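Local coordinates for assembly chaperone of ribosomal protein L4 (Acl4) (Chaetomium thermophilum, PDB 5TQB) that probably serves as a dedicated assembly chaperone for ribosomal protein L4, using an all-helical scaffold of TPR type to hold its client, at residues S233-L238 against E249-L254; E202-A207 against I239-E244; E263-G268 against R300-Q305; L145-C150 against P182-T187. One frame throughout, in Å; residues are numbered along the deposited sequence.

Contact 1: residues S233-L238 against E249-L254; sequences SLVRLL and EVTERL. With EDO (1,2-ethanediol), chain F.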
# COMPACT_ATOMS: atom_id res chain seq x y z
N SER B 233 -4.30 -2.41 -9.81
CA SER B 233 -5.46 -2.64 -10.67
C SER B 233 -6.01 -1.31 -11.18
O SER B 233 -6.42 -1.20 -12.34
CB SER B 233 -6.54 -3.39 -9.89
OG SER B 233 -7.81 -3.28 -10.51
N LEU B 234 -6.00 -0.31 -10.30
CA LEU B 234 -6.48 1.02 -10.67
C LEU B 234 -5.68 1.60 -11.83
O LEU B 234 -6.26 2.12 -12.78
CB LEU B 234 -6.41 1.95 -9.46
CG LEU B 234 -6.75 3.42 -9.74
CD1 LEU B 234 -8.21 3.55 -10.17
CD2 LEU B 234 -6.47 4.26 -8.52
N VAL B 235 -4.35 1.50 -11.76
CA VAL B 235 -3.50 2.05 -12.80
C VAL B 235 -3.81 1.43 -14.17
O VAL B 235 -3.78 2.13 -15.18
CB VAL B 235 -2.01 1.85 -12.47
CG1 VAL B 235 -1.12 2.22 -13.65
CG2 VAL B 235 -1.62 2.69 -11.27
N ARG B 236 -4.10 0.13 -14.18
CA ARG B 236 -4.42 -0.57 -15.42
C ARG B 236 -5.72 -0.02 -15.99
O ARG B 236 -5.84 0.18 -17.20
CB ARG B 236 -4.53 -2.08 -15.17
CG ARG B 236 -3.20 -2.77 -14.86
CD ARG B 236 -3.40 -4.18 -14.28
NE ARG B 236 -4.08 -5.10 -15.20
CZ ARG B 236 -3.48 -6.03 -15.94
NH1 ARG B 236 -2.16 -6.21 -15.90
NH2 ARG B 236 -4.20 -6.81 -16.74
N LEU B 237 -6.69 0.24 -15.11
CA LEU B 237 -7.95 0.85 -15.52
C LEU B 237 -7.75 2.26 -16.07
O LEU B 237 -8.42 2.66 -17.02
CB LEU B 237 -8.93 0.89 -14.35
CG LEU B 237 -9.38 -0.45 -13.75
CD1 LEU B 237 -10.28 -0.20 -12.57
CD2 LEU B 237 -10.08 -1.31 -14.77
N LEU B 238 -6.85 3.02 -15.45
CA LEU B 238 -6.60 4.41 -15.85
C LEU B 238 -5.93 4.53 -17.22
O LEU B 238 -6.25 5.44 -17.99
CB LEU B 238 -5.73 5.10 -14.80
CG LEU B 238 -6.37 5.45 -13.46
CD1 LEU B 238 -5.32 6.01 -12.52
CD2 LEU B 238 -7.51 6.44 -13.63
N GLU B 249 0.43 10.14 -11.41
CA GLU B 249 0.42 10.51 -10.00
C GLU B 249 0.30 9.27 -9.11
O GLU B 249 1.03 9.13 -8.13
CB GLU B 249 -0.71 11.49 -9.71
CG GLU B 249 -0.56 12.82 -10.43
CD GLU B 249 -1.76 13.74 -10.26
OE1 GLU B 249 -2.87 13.23 -10.00
OE2 GLU B 249 -1.59 14.97 -10.39
N VAL B 250 -0.61 8.37 -9.48
CA VAL B 250 -0.80 7.13 -8.72
C VAL B 250 0.46 6.26 -8.74
O VAL B 250 0.83 5.70 -7.71
CB VAL B 250 -2.02 6.33 -9.22
CG1 VAL B 250 -2.18 5.02 -8.45
CG2 VAL B 250 -3.29 7.16 -9.10
N THR B 251 1.11 6.14 -9.90
CA THR B 251 2.31 5.31 -10.00
C THR B 251 3.50 5.90 -9.24
O THR B 251 4.37 5.17 -8.77
CB THR B 251 2.75 5.04 -11.47
OG1 THR B 251 2.89 6.27 -12.18
CG2 THR B 251 1.74 4.16 -12.18
N GLU B 252 3.53 7.23 -9.12
CA GLU B 252 4.62 7.88 -8.40
C GLU B 252 4.50 7.66 -6.89
O GLU B 252 5.49 7.40 -6.22
CB GLU B 252 4.69 9.37 -8.74
CG GLU B 252 5.98 10.01 -8.26
CD GLU B 252 6.30 11.32 -8.96
OE1 GLU B 252 6.00 11.45 -10.17
OE2 GLU B 252 6.85 12.23 -8.29
N ARG B 253 3.27 7.74 -6.37
CA ARG B 253 3.01 7.43 -4.97
C ARG B 253 3.36 5.98 -4.67
O ARG B 253 3.98 5.68 -3.65
CB ARG B 253 1.53 7.68 -4.63
CG ARG B 253 1.07 7.22 -3.23
CD ARG B 253 1.31 8.27 -2.16
NE ARG B 253 0.37 9.38 -2.27
CZ ARG B 253 -0.87 9.37 -1.78
NH1 ARG B 253 -1.33 8.31 -1.14
NH2 ARG B 253 -1.65 10.43 -1.93
N LEU B 254 2.95 5.07 -5.56
CA LEU B 254 3.21 3.66 -5.34
C LEU B 254 4.70 3.36 -5.23
O LEU B 254 5.11 2.58 -4.37
CB LEU B 254 2.57 2.82 -6.46
CG LEU B 254 1.04 2.70 -6.39
CD1 LEU B 254 0.49 2.11 -7.69
CD2 LEU B 254 0.61 1.84 -5.21
C1 EDO F . 9.15 7.72 -5.84
O1 EDO F . 8.45 8.92 -6.11
C2 EDO F . 10.16 7.95 -4.74
O2 EDO F . 10.87 6.76 -4.49
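Helices 228-240 and 244-257 make an antiparallel helical hairpin of the kind that builds TPR-type solenoids, and residues 233-238 and 249-254 form part of its internal seam. The short helical segments run at 157° to each other with their axes 10.2 Å apart, a spacing bridged by branched aliphatic side chains.

The contact is almost wholly apolar, and Val235 is its hub. CG2 of Val235 meets CG1 of Val250 at 3.7 Å, the two side chains running alongside in opposite senses. The same Val235 CG2 lies 4.2 Å from Leu254 CD1, one helical turn further along. The other branch of Val235, CG1, lies anti to its backbone N and reaches the methyl CG2 of Thr251 at 3.8 Å, those two side chains lying nearly perpendicular. Val250 in turn offers its second methyl, CG2, to Leu238 CD1 at 4.1 Å, with Leu234 CD2 slightly further off. Leu267 of helix 262-281 packs on Val235, and Leu208 of helix 201-212 touches both Leu234 and Leu238, so the seam is buried between neighbouring helices.

No hydrogen bond joins the two segments. The hydroxyl of Thr251 is flanked by both its backbone N and its carbonyl carbon (chi1 54°), where it bonds to the backbone oxygen of Ala247, with Leu248 O and Arg272 NH2 as further partners. This rotation divides the residue's two branches: OG1 is held by its own helix and Arg272, while CG2 touches both Val235 methyls, its distance to Val235 CG2 being 3.8 Å.

Contact 2: residues E202-A207 against I239-E244; sequences EEAREA and IEVDME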
# COMPACT_ATOMS: atom_id res chain seq x y z
N GLU B 202 -16.98 6.48 -21.31
CA GLU B 202 -17.16 7.74 -20.62
C GLU B 202 -17.65 7.51 -19.20
O GLU B 202 -17.22 8.20 -18.27
CB GLU B 202 -18.11 8.67 -21.38
CG GLU B 202 -18.19 10.07 -20.79
CD GLU B 202 -16.82 10.67 -20.49
OE1 GLU B 202 -15.95 10.66 -21.40
OE2 GLU B 202 -16.60 11.13 -19.35
N GLU B 203 -18.54 6.54 -19.03
CA GLU B 203 -19.03 6.21 -17.70
C GLU B 203 -17.92 5.56 -16.87
O GLU B 203 -17.90 5.69 -15.65
CB GLU B 203 -20.25 5.29 -17.78
CG GLU B 203 -21.45 5.94 -18.44
CD GLU B 203 -22.69 5.08 -18.36
OE1 GLU B 203 -23.25 4.75 -19.42
OE2 GLU B 203 -23.10 4.73 -17.23
N ALA B 204 -17.01 4.87 -17.54
CA ALA B 204 -15.86 4.29 -16.85
C ALA B 204 -14.97 5.40 -16.29
O ALA B 204 -14.52 5.32 -15.15
CB ALA B 204 -15.06 3.38 -17.77
N ARG B 205 -14.72 6.42 -17.10
CA ARG B 205 -13.92 7.56 -16.67
C ARG B 205 -14.60 8.26 -15.50
O ARG B 205 -13.95 8.61 -14.52
CB ARG B 205 -13.71 8.55 -17.82
CG ARG B 205 -12.88 8.01 -18.97
CD ARG B 205 -12.48 9.11 -19.94
NE ARG B 205 -11.80 8.57 -21.12
CZ ARG B 205 -12.37 8.39 -22.31
NH1 ARG B 205 -13.64 8.71 -22.52
NH2 ARG B 205 -11.66 7.89 -23.31
N GLU B 206 -15.91 8.46 -15.63
CA GLU B 206 -16.71 9.10 -14.60
C GLU B 206 -16.58 8.36 -13.27
O GLU B 206 -16.42 8.98 -12.21
CB GLU B 206 -18.17 9.12 -15.04
CG GLU B 206 -19.11 9.91 -14.14
CD GLU B 206 -20.55 9.83 -14.60
OE1 GLU B 206 -21.27 10.86 -14.50
OE2 GLU B 206 -20.98 8.75 -15.06
N ALA B 207 -16.63 7.03 -13.33
CA ALA B 207 -16.54 6.20 -12.13
C ALA B 207 -15.16 6.28 -11.50
O ALA B 207 -15.03 6.39 -10.28
CB ALA B 207 -16.87 4.76 -12.48
N ILE B 239 -4.98 3.65 -17.51
CA ILE B 239 -4.31 3.66 -18.80
C ILE B 239 -5.28 3.16 -19.87
O ILE B 239 -5.27 3.64 -21.00
CB ILE B 239 -3.05 2.78 -18.78
CG1 ILE B 239 -2.05 3.31 -17.75
CG2 ILE B 239 -2.37 2.77 -20.15
CD1 ILE B 239 -0.96 2.32 -17.40
N GLU B 240 -6.13 2.21 -19.49
CA GLU B 240 -7.13 1.65 -20.39
C GLU B 240 -8.03 2.73 -20.97
O GLU B 240 -8.25 2.77 -22.18
CB GLU B 240 -7.97 0.61 -19.64
CG GLU B 240 -8.98 -0.13 -20.52
CD GLU B 240 -8.34 -1.17 -21.43
OE1 GLU B 240 -7.50 -1.96 -20.93
OE2 GLU B 240 -8.66 -1.19 -22.63
N VAL B 241 -8.55 3.60 -20.11
CA VAL B 241 -9.51 4.63 -20.53
C VAL B 241 -8.88 6.02 -20.67
O VAL B 241 -9.56 7.03 -20.50
CB VAL B 241 -10.72 4.69 -19.58
CG1 VAL B 241 -11.43 3.34 -19.53
CG2 VAL B 241 -10.28 5.10 -18.19
N ASP B 242 -7.58 6.05 -20.96
CA ASP B 242 -6.89 7.27 -21.38
C ASP B 242 -6.81 8.37 -20.32
O ASP B 242 -6.93 9.55 -20.64
CB ASP B 242 -7.54 7.84 -22.65
CG ASP B 242 -7.60 6.84 -23.78
OD1 ASP B 242 -6.58 6.67 -24.48
OD2 ASP B 242 -8.67 6.21 -23.97
N MSE B 243 -6.60 7.97 -19.07
CA MSE B 243 -6.35 8.92 -17.99
C MSE B 243 -4.92 8.72 -17.47
O MSE B 243 -4.70 8.44 -16.29
CB MSE B 243 -7.37 8.75 -16.87
CG MSE B 243 -8.70 9.45 -17.14
SE MSE B 243 -9.98 9.21 -15.68
CE MSE B 243 -10.36 7.36 -16.00
N GLU B 244 -3.96 8.85 -18.38
CA GLU B 244 -2.56 8.61 -18.07
C GLU B 244 -2.04 9.64 -17.07
O GLU B 244 -1.21 9.32 -16.21
CB GLU B 244 -1.71 8.64 -19.34
CG GLU B 244 -2.06 7.56 -20.35
CD GLU B 244 -3.13 7.98 -21.36
OE1 GLU B 244 -3.78 9.03 -21.17
OE2 GLU B 244 -3.31 7.25 -22.36
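Arg205 of helix 201-212 reaches across to the Schellman motif that ends helix 228-240, tying two successive helices of the solenoid together through a charged side chain and a helix terminus. Its NE donates to Val241 O at 2.8 Å with an N-H...O angle of 149°, and the donor sits in the plane of that carbonyl. The neighbouring NH2 makes a weak, long salt bridge to Asp242 OD2, at 3.5 Å, at the edge of the guanidinium. Beneath these polar atoms the aliphatic stem packs: Arg205 CG lies 4.0 Å from Val241 CG2, and Ala204 CB meets Val241 CG1 at the same separation of 4.0 Å. Met243, deposited as selenomethionine, bends at its last torsion and sets its CE 3.6 Å from Arg205 CA.

A second shell sets these groups in place. Asp242 has positive phi (66°) as the C-prime residue of the Schellman motif, in which Met243 N returns to Leu238 O. Its carboxylate finds its stronger partner in a basic side chain of the other protein chain. The carbonyl end of the helix and the nearby acids would probably favour a charged arginine. An alanine in place of Arg205 would lose the bonds to Val241 O, Asp242 and Glu202, and would probably loosen the join between the helix end and helix 201-212. The arginine chain is extended from CG to NE, and the guanidinium is gripped by both segments, since Arg205 NH1 bonds Glu202 OE1, one turn earlier on its own helix, at 3.2 Å.

Contact 3: residues E263-G268 against R300-Q305; sequences EVWYLG and RKWLRQ. With EDO (1,2-ethanediol), chain G.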
# COMPACT_ATOMS: atom_id res chain seq x y z
N GLU B 263 6.29 -4.53 -11.45
CA GLU B 263 5.08 -4.28 -12.22
C GLU B 263 4.68 -2.81 -12.20
O GLU B 263 4.07 -2.31 -13.15
CB GLU B 263 3.94 -5.16 -11.70
CG GLU B 263 2.70 -5.16 -12.59
CD GLU B 263 1.87 -6.42 -12.45
OE1 GLU B 263 0.69 -6.40 -12.86
OE2 GLU B 263 2.39 -7.44 -11.94
N VAL B 264 5.04 -2.11 -11.13
CA VAL B 264 4.71 -0.69 -11.03
C VAL B 264 5.68 0.17 -11.84
O VAL B 264 5.28 1.18 -12.41
CB VAL B 264 4.65 -0.22 -9.57
CG1 VAL B 264 4.48 1.30 -9.49
CG2 VAL B 264 3.49 -0.91 -8.87
N TRP B 265 6.95 -0.23 -11.91
CA TRP B 265 7.90 0.49 -12.76
C TRP B 265 7.45 0.36 -14.21
O TRP B 265 7.49 1.32 -14.97
CB TRP B 265 9.32 -0.05 -12.59
CG TRP B 265 10.04 0.46 -11.38
CD1 TRP B 265 10.42 -0.25 -10.28
CD2 TRP B 265 10.48 1.81 -11.15
NE1 TRP B 265 11.06 0.56 -9.38
CE2 TRP B 265 11.11 1.83 -9.88
CE3 TRP B 265 10.39 3.00 -11.88
CZ2 TRP B 265 11.65 3.00 -9.34
CZ3 TRP B 265 10.93 4.15 -11.34
CH2 TRP B 265 11.56 4.15 -10.08
N TYR B 266 6.98 -0.83 -14.58
CA TYR B 266 6.48 -1.07 -15.92
C TYR B 266 5.25 -0.22 -16.22
O TYR B 266 5.20 0.47 -17.24
CB TYR B 266 6.14 -2.54 -16.10
CG TYR B 266 5.44 -2.81 -17.40
CD1 TYR B 266 6.15 -2.88 -18.59
CD2 TYR B 266 4.06 -2.99 -17.45
CE1 TYR B 266 5.52 -3.12 -19.78
CE2 TYR B 266 3.42 -3.22 -18.64
CZ TYR B 266 4.15 -3.29 -19.80
OH TYR B 266 3.50 -3.53 -20.99
N LEU B 267 4.26 -0.26 -15.34
CA LEU B 267 3.03 0.47 -15.57
C LEU B 267 3.28 1.97 -15.67
O LEU B 267 2.68 2.65 -16.51
CB LEU B 267 2.01 0.17 -14.46
CG LEU B 267 1.37 -1.22 -14.56
CD1 LEU B 267 0.57 -1.53 -13.29
CD2 LEU B 267 0.48 -1.35 -15.81
N GLY B 268 4.18 2.49 -14.84
CA GLY B 268 4.52 3.90 -14.87
C GLY B 268 5.25 4.26 -16.15
O GLY B 268 5.01 5.31 -16.74
N ARG B 300 11.47 6.10 -20.55
CA ARG B 300 12.66 5.27 -20.69
C ARG B 300 13.33 5.01 -19.34
O ARG B 300 13.80 3.90 -19.08
CB ARG B 300 13.66 5.96 -21.63
CG ARG B 300 14.72 5.03 -22.19
CD ARG B 300 16.06 5.73 -22.28
NE ARG B 300 15.99 7.00 -23.01
CZ ARG B 300 16.94 7.92 -22.99
NH1 ARG B 300 18.05 7.73 -22.28
NH2 ARG B 300 16.80 9.05 -23.68
N LYS B 301 13.36 6.03 -18.49
CA LYS B 301 13.98 5.92 -17.17
C LYS B 301 13.23 4.92 -16.30
O LYS B 301 13.83 4.12 -15.59
CB LYS B 301 14.02 7.28 -16.47
CG LYS B 301 14.95 8.28 -17.14
CD LYS B 301 14.79 9.69 -16.56
CE LYS B 301 15.60 10.71 -17.36
NZ LYS B 301 15.37 12.11 -16.90
N TRP B 302 11.90 4.97 -16.36
CA TRP B 302 11.07 4.03 -15.61
C TRP B 302 11.28 2.60 -16.11
O TRP B 302 11.38 1.67 -15.31
CB TRP B 302 9.60 4.43 -15.73
CG TRP B 302 9.18 5.51 -14.77
CD1 TRP B 302 9.54 6.82 -14.80
CD2 TRP B 302 8.32 5.36 -13.63
NE1 TRP B 302 8.96 7.50 -13.76
CE2 TRP B 302 8.21 6.63 -13.02
CE3 TRP B 302 7.64 4.28 -13.06
CZ2 TRP B 302 7.44 6.84 -11.88
CZ3 TRP B 302 6.88 4.49 -11.92
CH2 TRP B 302 6.79 5.77 -11.35
N LEU B 303 11.37 2.43 -17.43
CA LEU B 303 11.48 1.10 -18.01
C LEU B 303 12.87 0.52 -17.82
O LEU B 303 13.02 -0.69 -17.61
CB LEU B 303 11.13 1.15 -19.50
CG LEU B 303 9.67 1.46 -19.84
CD1 LEU B 303 9.51 1.68 -21.33
CD2 LEU B 303 8.73 0.36 -19.35
N ARG B 304 13.89 1.36 -17.90
CA ARG B 304 15.25 0.93 -17.59
C ARG B 304 15.27 0.43 -16.16
O ARG B 304 15.80 -0.65 -15.87
CB ARG B 304 16.24 2.09 -17.77
CG ARG B 304 16.51 2.46 -19.22
CD ARG B 304 17.79 1.84 -19.74
NE ARG B 304 17.97 2.05 -21.17
CZ ARG B 304 18.44 3.17 -21.72
NH1 ARG B 304 18.78 4.21 -20.96
NH2 ARG B 304 18.56 3.26 -23.04
N GLN B 305 14.67 1.20 -15.27
CA GLN B 305 14.65 0.86 -13.85
C GLN B 305 13.82 -0.40 -13.61
O GLN B 305 14.10 -1.17 -12.70
CB GLN B 305 14.08 2.02 -13.04
CG GLN B 305 14.16 1.82 -11.53
CD GLN B 305 15.59 1.71 -11.03
OE1 GLN B 305 16.52 2.22 -11.64
NE2 GLN B 305 15.76 1.02 -9.91
C1 EDO G . 15.13 3.49 -7.26
O1 EDO G . 13.97 4.07 -6.71
C2 EDO G . 15.36 2.11 -6.65
O2 EDO G . 14.43 1.20 -7.19
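An edge-to-face tryptophan pair lies at the centre of the contact between the antiparallel helices 262-281 and 291-313 in the C-terminal part of this helical solenoid. The axes of the short segments approach to 7.9 Å at 158°, close enough for backbone as well as side chains to take part. Trp265 turns the edge of its six-membered ring to the face of that of Trp302, the planes at 61° and the centroids 4.7 Å apart. Closest are the two CE3 atoms, Trp265 CE3 lying 3.3 Å from Trp302 CE3. Over the opposite face of Trp302 lies Gly268 C, 3.7 Å above the ring plane and toward its rim; a beta carbon on Gly268 would collide with the indole.

Gln305 covers one face of Trp265. With CG anti to its backbone N, it sets that methylene 3.5 Å from the centroid of the six-membered ring of Trp265, in a CH-pi contact almost along the normal. A bend at chi2 (63°) then carries the amide past the ring, where NE2 bonds weakly to ethanediol O2. On the other flank Leu303 CD2 touches Tyr266 CD1 at 4.2 Å.

Trp265 NE1 donates to the backbone oxygen of Asp259, and Arg272 makes a cation-pi contact with Trp302. Since no hydrogen bond crosses the segments, cohesion probably rests on dispersion and weak C-H and ring-edge electrostatics against pi faces, and so on close fit.

Contact 4: residues L145-C150 against P182-T187; sequences LAETLC and PEWPET. With EDO (1,2-ethanediol), chain H; EDO (1,2-ethanediol), chain I.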
# COMPACT_ATOMS: atom_id res chain seq x y z
N LEU B 145 -17.80 -6.46 2.81
CA LEU B 145 -18.83 -7.07 1.98
C LEU B 145 -18.76 -6.54 0.56
O LEU B 145 -18.83 -7.30 -0.40
CB LEU B 145 -20.22 -6.81 2.56
CG LEU B 145 -21.39 -7.35 1.72
CD1 LEU B 145 -21.29 -8.86 1.55
CD2 LEU B 145 -22.72 -6.98 2.34
N ALA B 146 -18.63 -5.22 0.43
CA ALA B 146 -18.55 -4.58 -0.88
C ALA B 146 -17.36 -5.12 -1.66
O ALA B 146 -17.46 -5.41 -2.85
CB ALA B 146 -18.43 -3.08 -0.72
N GLU B 147 -16.23 -5.27 -0.96
CA GLU B 147 -15.03 -5.82 -1.56
C GLU B 147 -15.23 -7.28 -1.97
O GLU B 147 -14.63 -7.75 -2.93
CB GLU B 147 -13.85 -5.70 -0.59
CG GLU B 147 -13.37 -4.27 -0.35
CD GLU B 147 -12.61 -4.10 0.97
OE1 GLU B 147 -12.22 -5.12 1.58
OE2 GLU B 147 -12.42 -2.95 1.41
N THR B 148 -16.09 -7.99 -1.24
CA THR B 148 -16.37 -9.39 -1.54
C THR B 148 -17.19 -9.49 -2.82
O THR B 148 -16.96 -10.37 -3.65
CB THR B 148 -17.13 -10.07 -0.38
OG1 THR B 148 -16.31 -10.08 0.79
CG2 THR B 148 -17.49 -11.50 -0.73
N LEU B 149 -18.15 -8.59 -2.97
CA LEU B 149 -18.99 -8.60 -4.16
C LEU B 149 -18.11 -8.26 -5.36
O LEU B 149 -18.22 -8.88 -6.41
CB LEU B 149 -20.15 -7.61 -4.01
CG LEU B 149 -21.04 -7.87 -2.78
CD1 LEU B 149 -22.15 -6.83 -2.68
CD2 LEU B 149 -21.63 -9.26 -2.79
N CYS B 150 -17.22 -7.30 -5.17
CA CYS B 150 -16.28 -6.91 -6.22
C CYS B 150 -15.37 -8.07 -6.57
O CYS B 150 -15.03 -8.27 -7.74
CB CYS B 150 -15.45 -5.71 -5.77
SG CYS B 150 -16.37 -4.14 -5.71
N PRO B 182 -20.96 3.53 -1.01
CA PRO B 182 -20.73 4.52 -2.07
C PRO B 182 -19.54 5.43 -1.78
O PRO B 182 -19.12 6.19 -2.66
CB PRO B 182 -22.03 5.34 -2.06
CG PRO B 182 -22.52 5.23 -0.66
CD PRO B 182 -22.15 3.84 -0.20
N GLU B 183 -19.00 5.34 -0.57
CA GLU B 183 -17.88 6.17 -0.15
C GLU B 183 -16.55 5.44 -0.26
O GLU B 183 -15.50 5.99 0.05
CB GLU B 183 -18.09 6.65 1.30
CG GLU B 183 -17.89 5.57 2.39
CD GLU B 183 -18.98 4.51 2.40
OE1 GLU B 183 -18.65 3.31 2.54
OE2 GLU B 183 -20.17 4.87 2.26
N TRP B 184 -16.61 4.18 -0.70
CA TRP B 184 -15.42 3.34 -0.79
C TRP B 184 -14.90 3.32 -2.23
O TRP B 184 -15.65 3.00 -3.16
CB TRP B 184 -15.80 1.93 -0.35
CG TRP B 184 -14.68 1.12 0.22
CD1 TRP B 184 -14.36 -0.17 -0.09
CD2 TRP B 184 -13.74 1.53 1.23
NE1 TRP B 184 -13.29 -0.59 0.65
CE2 TRP B 184 -12.89 0.43 1.47
CE3 TRP B 184 -13.54 2.71 1.95
CZ2 TRP B 184 -11.84 0.49 2.40
CZ3 TRP B 184 -12.51 2.76 2.87
CH2 TRP B 184 -11.67 1.66 3.09
N PRO B 185 -13.62 3.69 -2.44
CA PRO B 185 -13.09 3.77 -3.81
C PRO B 185 -13.16 2.49 -4.64
O PRO B 185 -13.33 2.57 -5.85
CB PRO B 185 -11.61 4.16 -3.60
CG PRO B 185 -11.43 4.46 -2.17
CD PRO B 185 -12.75 4.38 -1.47
N GLU B 186 -13.04 1.33 -4.00
CA GLU B 186 -13.00 0.06 -4.71
C GLU B 186 -14.34 -0.28 -5.39
O GLU B 186 -14.37 -1.00 -6.39
CB GLU B 186 -12.60 -1.06 -3.76
CG GLU B 186 -12.54 -2.43 -4.40
CD GLU B 186 -11.41 -3.28 -3.85
OE1 GLU B 186 -11.67 -4.44 -3.46
OE2 GLU B 186 -10.26 -2.79 -3.82
N THR B 187 -15.43 0.23 -4.85
CA THR B 187 -16.73 -0.05 -5.43
C THR B 187 -16.82 0.62 -6.80
O THR B 187 -17.25 0.01 -7.77
CB THR B 187 -17.87 0.42 -4.51
OG1 THR B 187 -17.73 1.82 -4.26
CG2 THR B 187 -17.83 -0.33 -3.19
C1 EDO H . -10.96 0.11 -1.07
O1 EDO H . -11.08 1.37 -1.70
C2 EDO H . -9.78 -0.66 -1.61
O2 EDO H . -9.91 -2.01 -1.22
C1 EDO I . -9.06 -4.68 2.40
O1 EDO I . -9.08 -3.62 1.46
C2 EDO I . -8.80 -5.98 1.67
O2 EDO I . -9.54 -5.98 0.47
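Helix 131-156 runs beside the first turn of helix 185-197, with Ala146 CA 6.7 Å from Thr187 CA. Helix 166-180 separates these two solenoid helices in sequence, and Trp184, leading into the later one, supplies the polar link.

Trp184 NE1 donates to Glu147 OE2 at 2.6 Å, with an N-H...O angle of 149°. The oxygen uses its anti lone pair, turned away from OE1, and the carboxylate lies nearly coplanar with the indole. Glu147 gets there with CG beside its backbone N (chi1 -70°) and the chain extended beyond. Arg144 pairs with the same OE2, giving this oxygen two protein partners, and an ethanediol adds a weak third bond. A leucine in place of Trp184 would lose the N-H donor and the flat ring, and would probably leave the carboxylate of Glu147 less firmly oriented.

Glu186 comes across Glu147 nearly perpendicular to it, its OE1 3.5 Å from Glu147 CG. Glu147 OE1 and Glu186 OE1 are 5.1 Å apart; the latter is salt-bridged to a basic side chain of the other protein chain, which would probably ease the repulsion. Another ethanediol lies over a face of Trp184 and bonds Glu186 OE2 through its O2 at 2.7 Å.

Further along helix 131-156, Cys150 SG lies 3.8 Å from Glu186 O; Ala146 CB meets Thr187 CG2 at 3.7 Å. With chi1 at 57°, Thr187 OG1 turns to Trp184 O at 2.6 Å, with Ala181 O a further partner, which helps hold CG2 against Ala146 CB.

From the N terminus, contact 4 comes first, closing a loop through helix 166-180 and joining helix 131-156 to the start of helix 185-197. It is complete before the others open and touches none of them. Contacts 2 and 1 follow and cross: 202-207 waits for 239-244, while 233-238, inside that interval, pairs with 249-254 beyond it. Both use helix 228-240. Contact 3 then closes its own loop, tying helix 262-281 to helix 291-313. It packs against contact 1, where Thr251 O meets Trp302 CH2, and against contact 2, so that contacts 1, 2 and 3 link helices 201-212 to 291-313 through shared or touching helices.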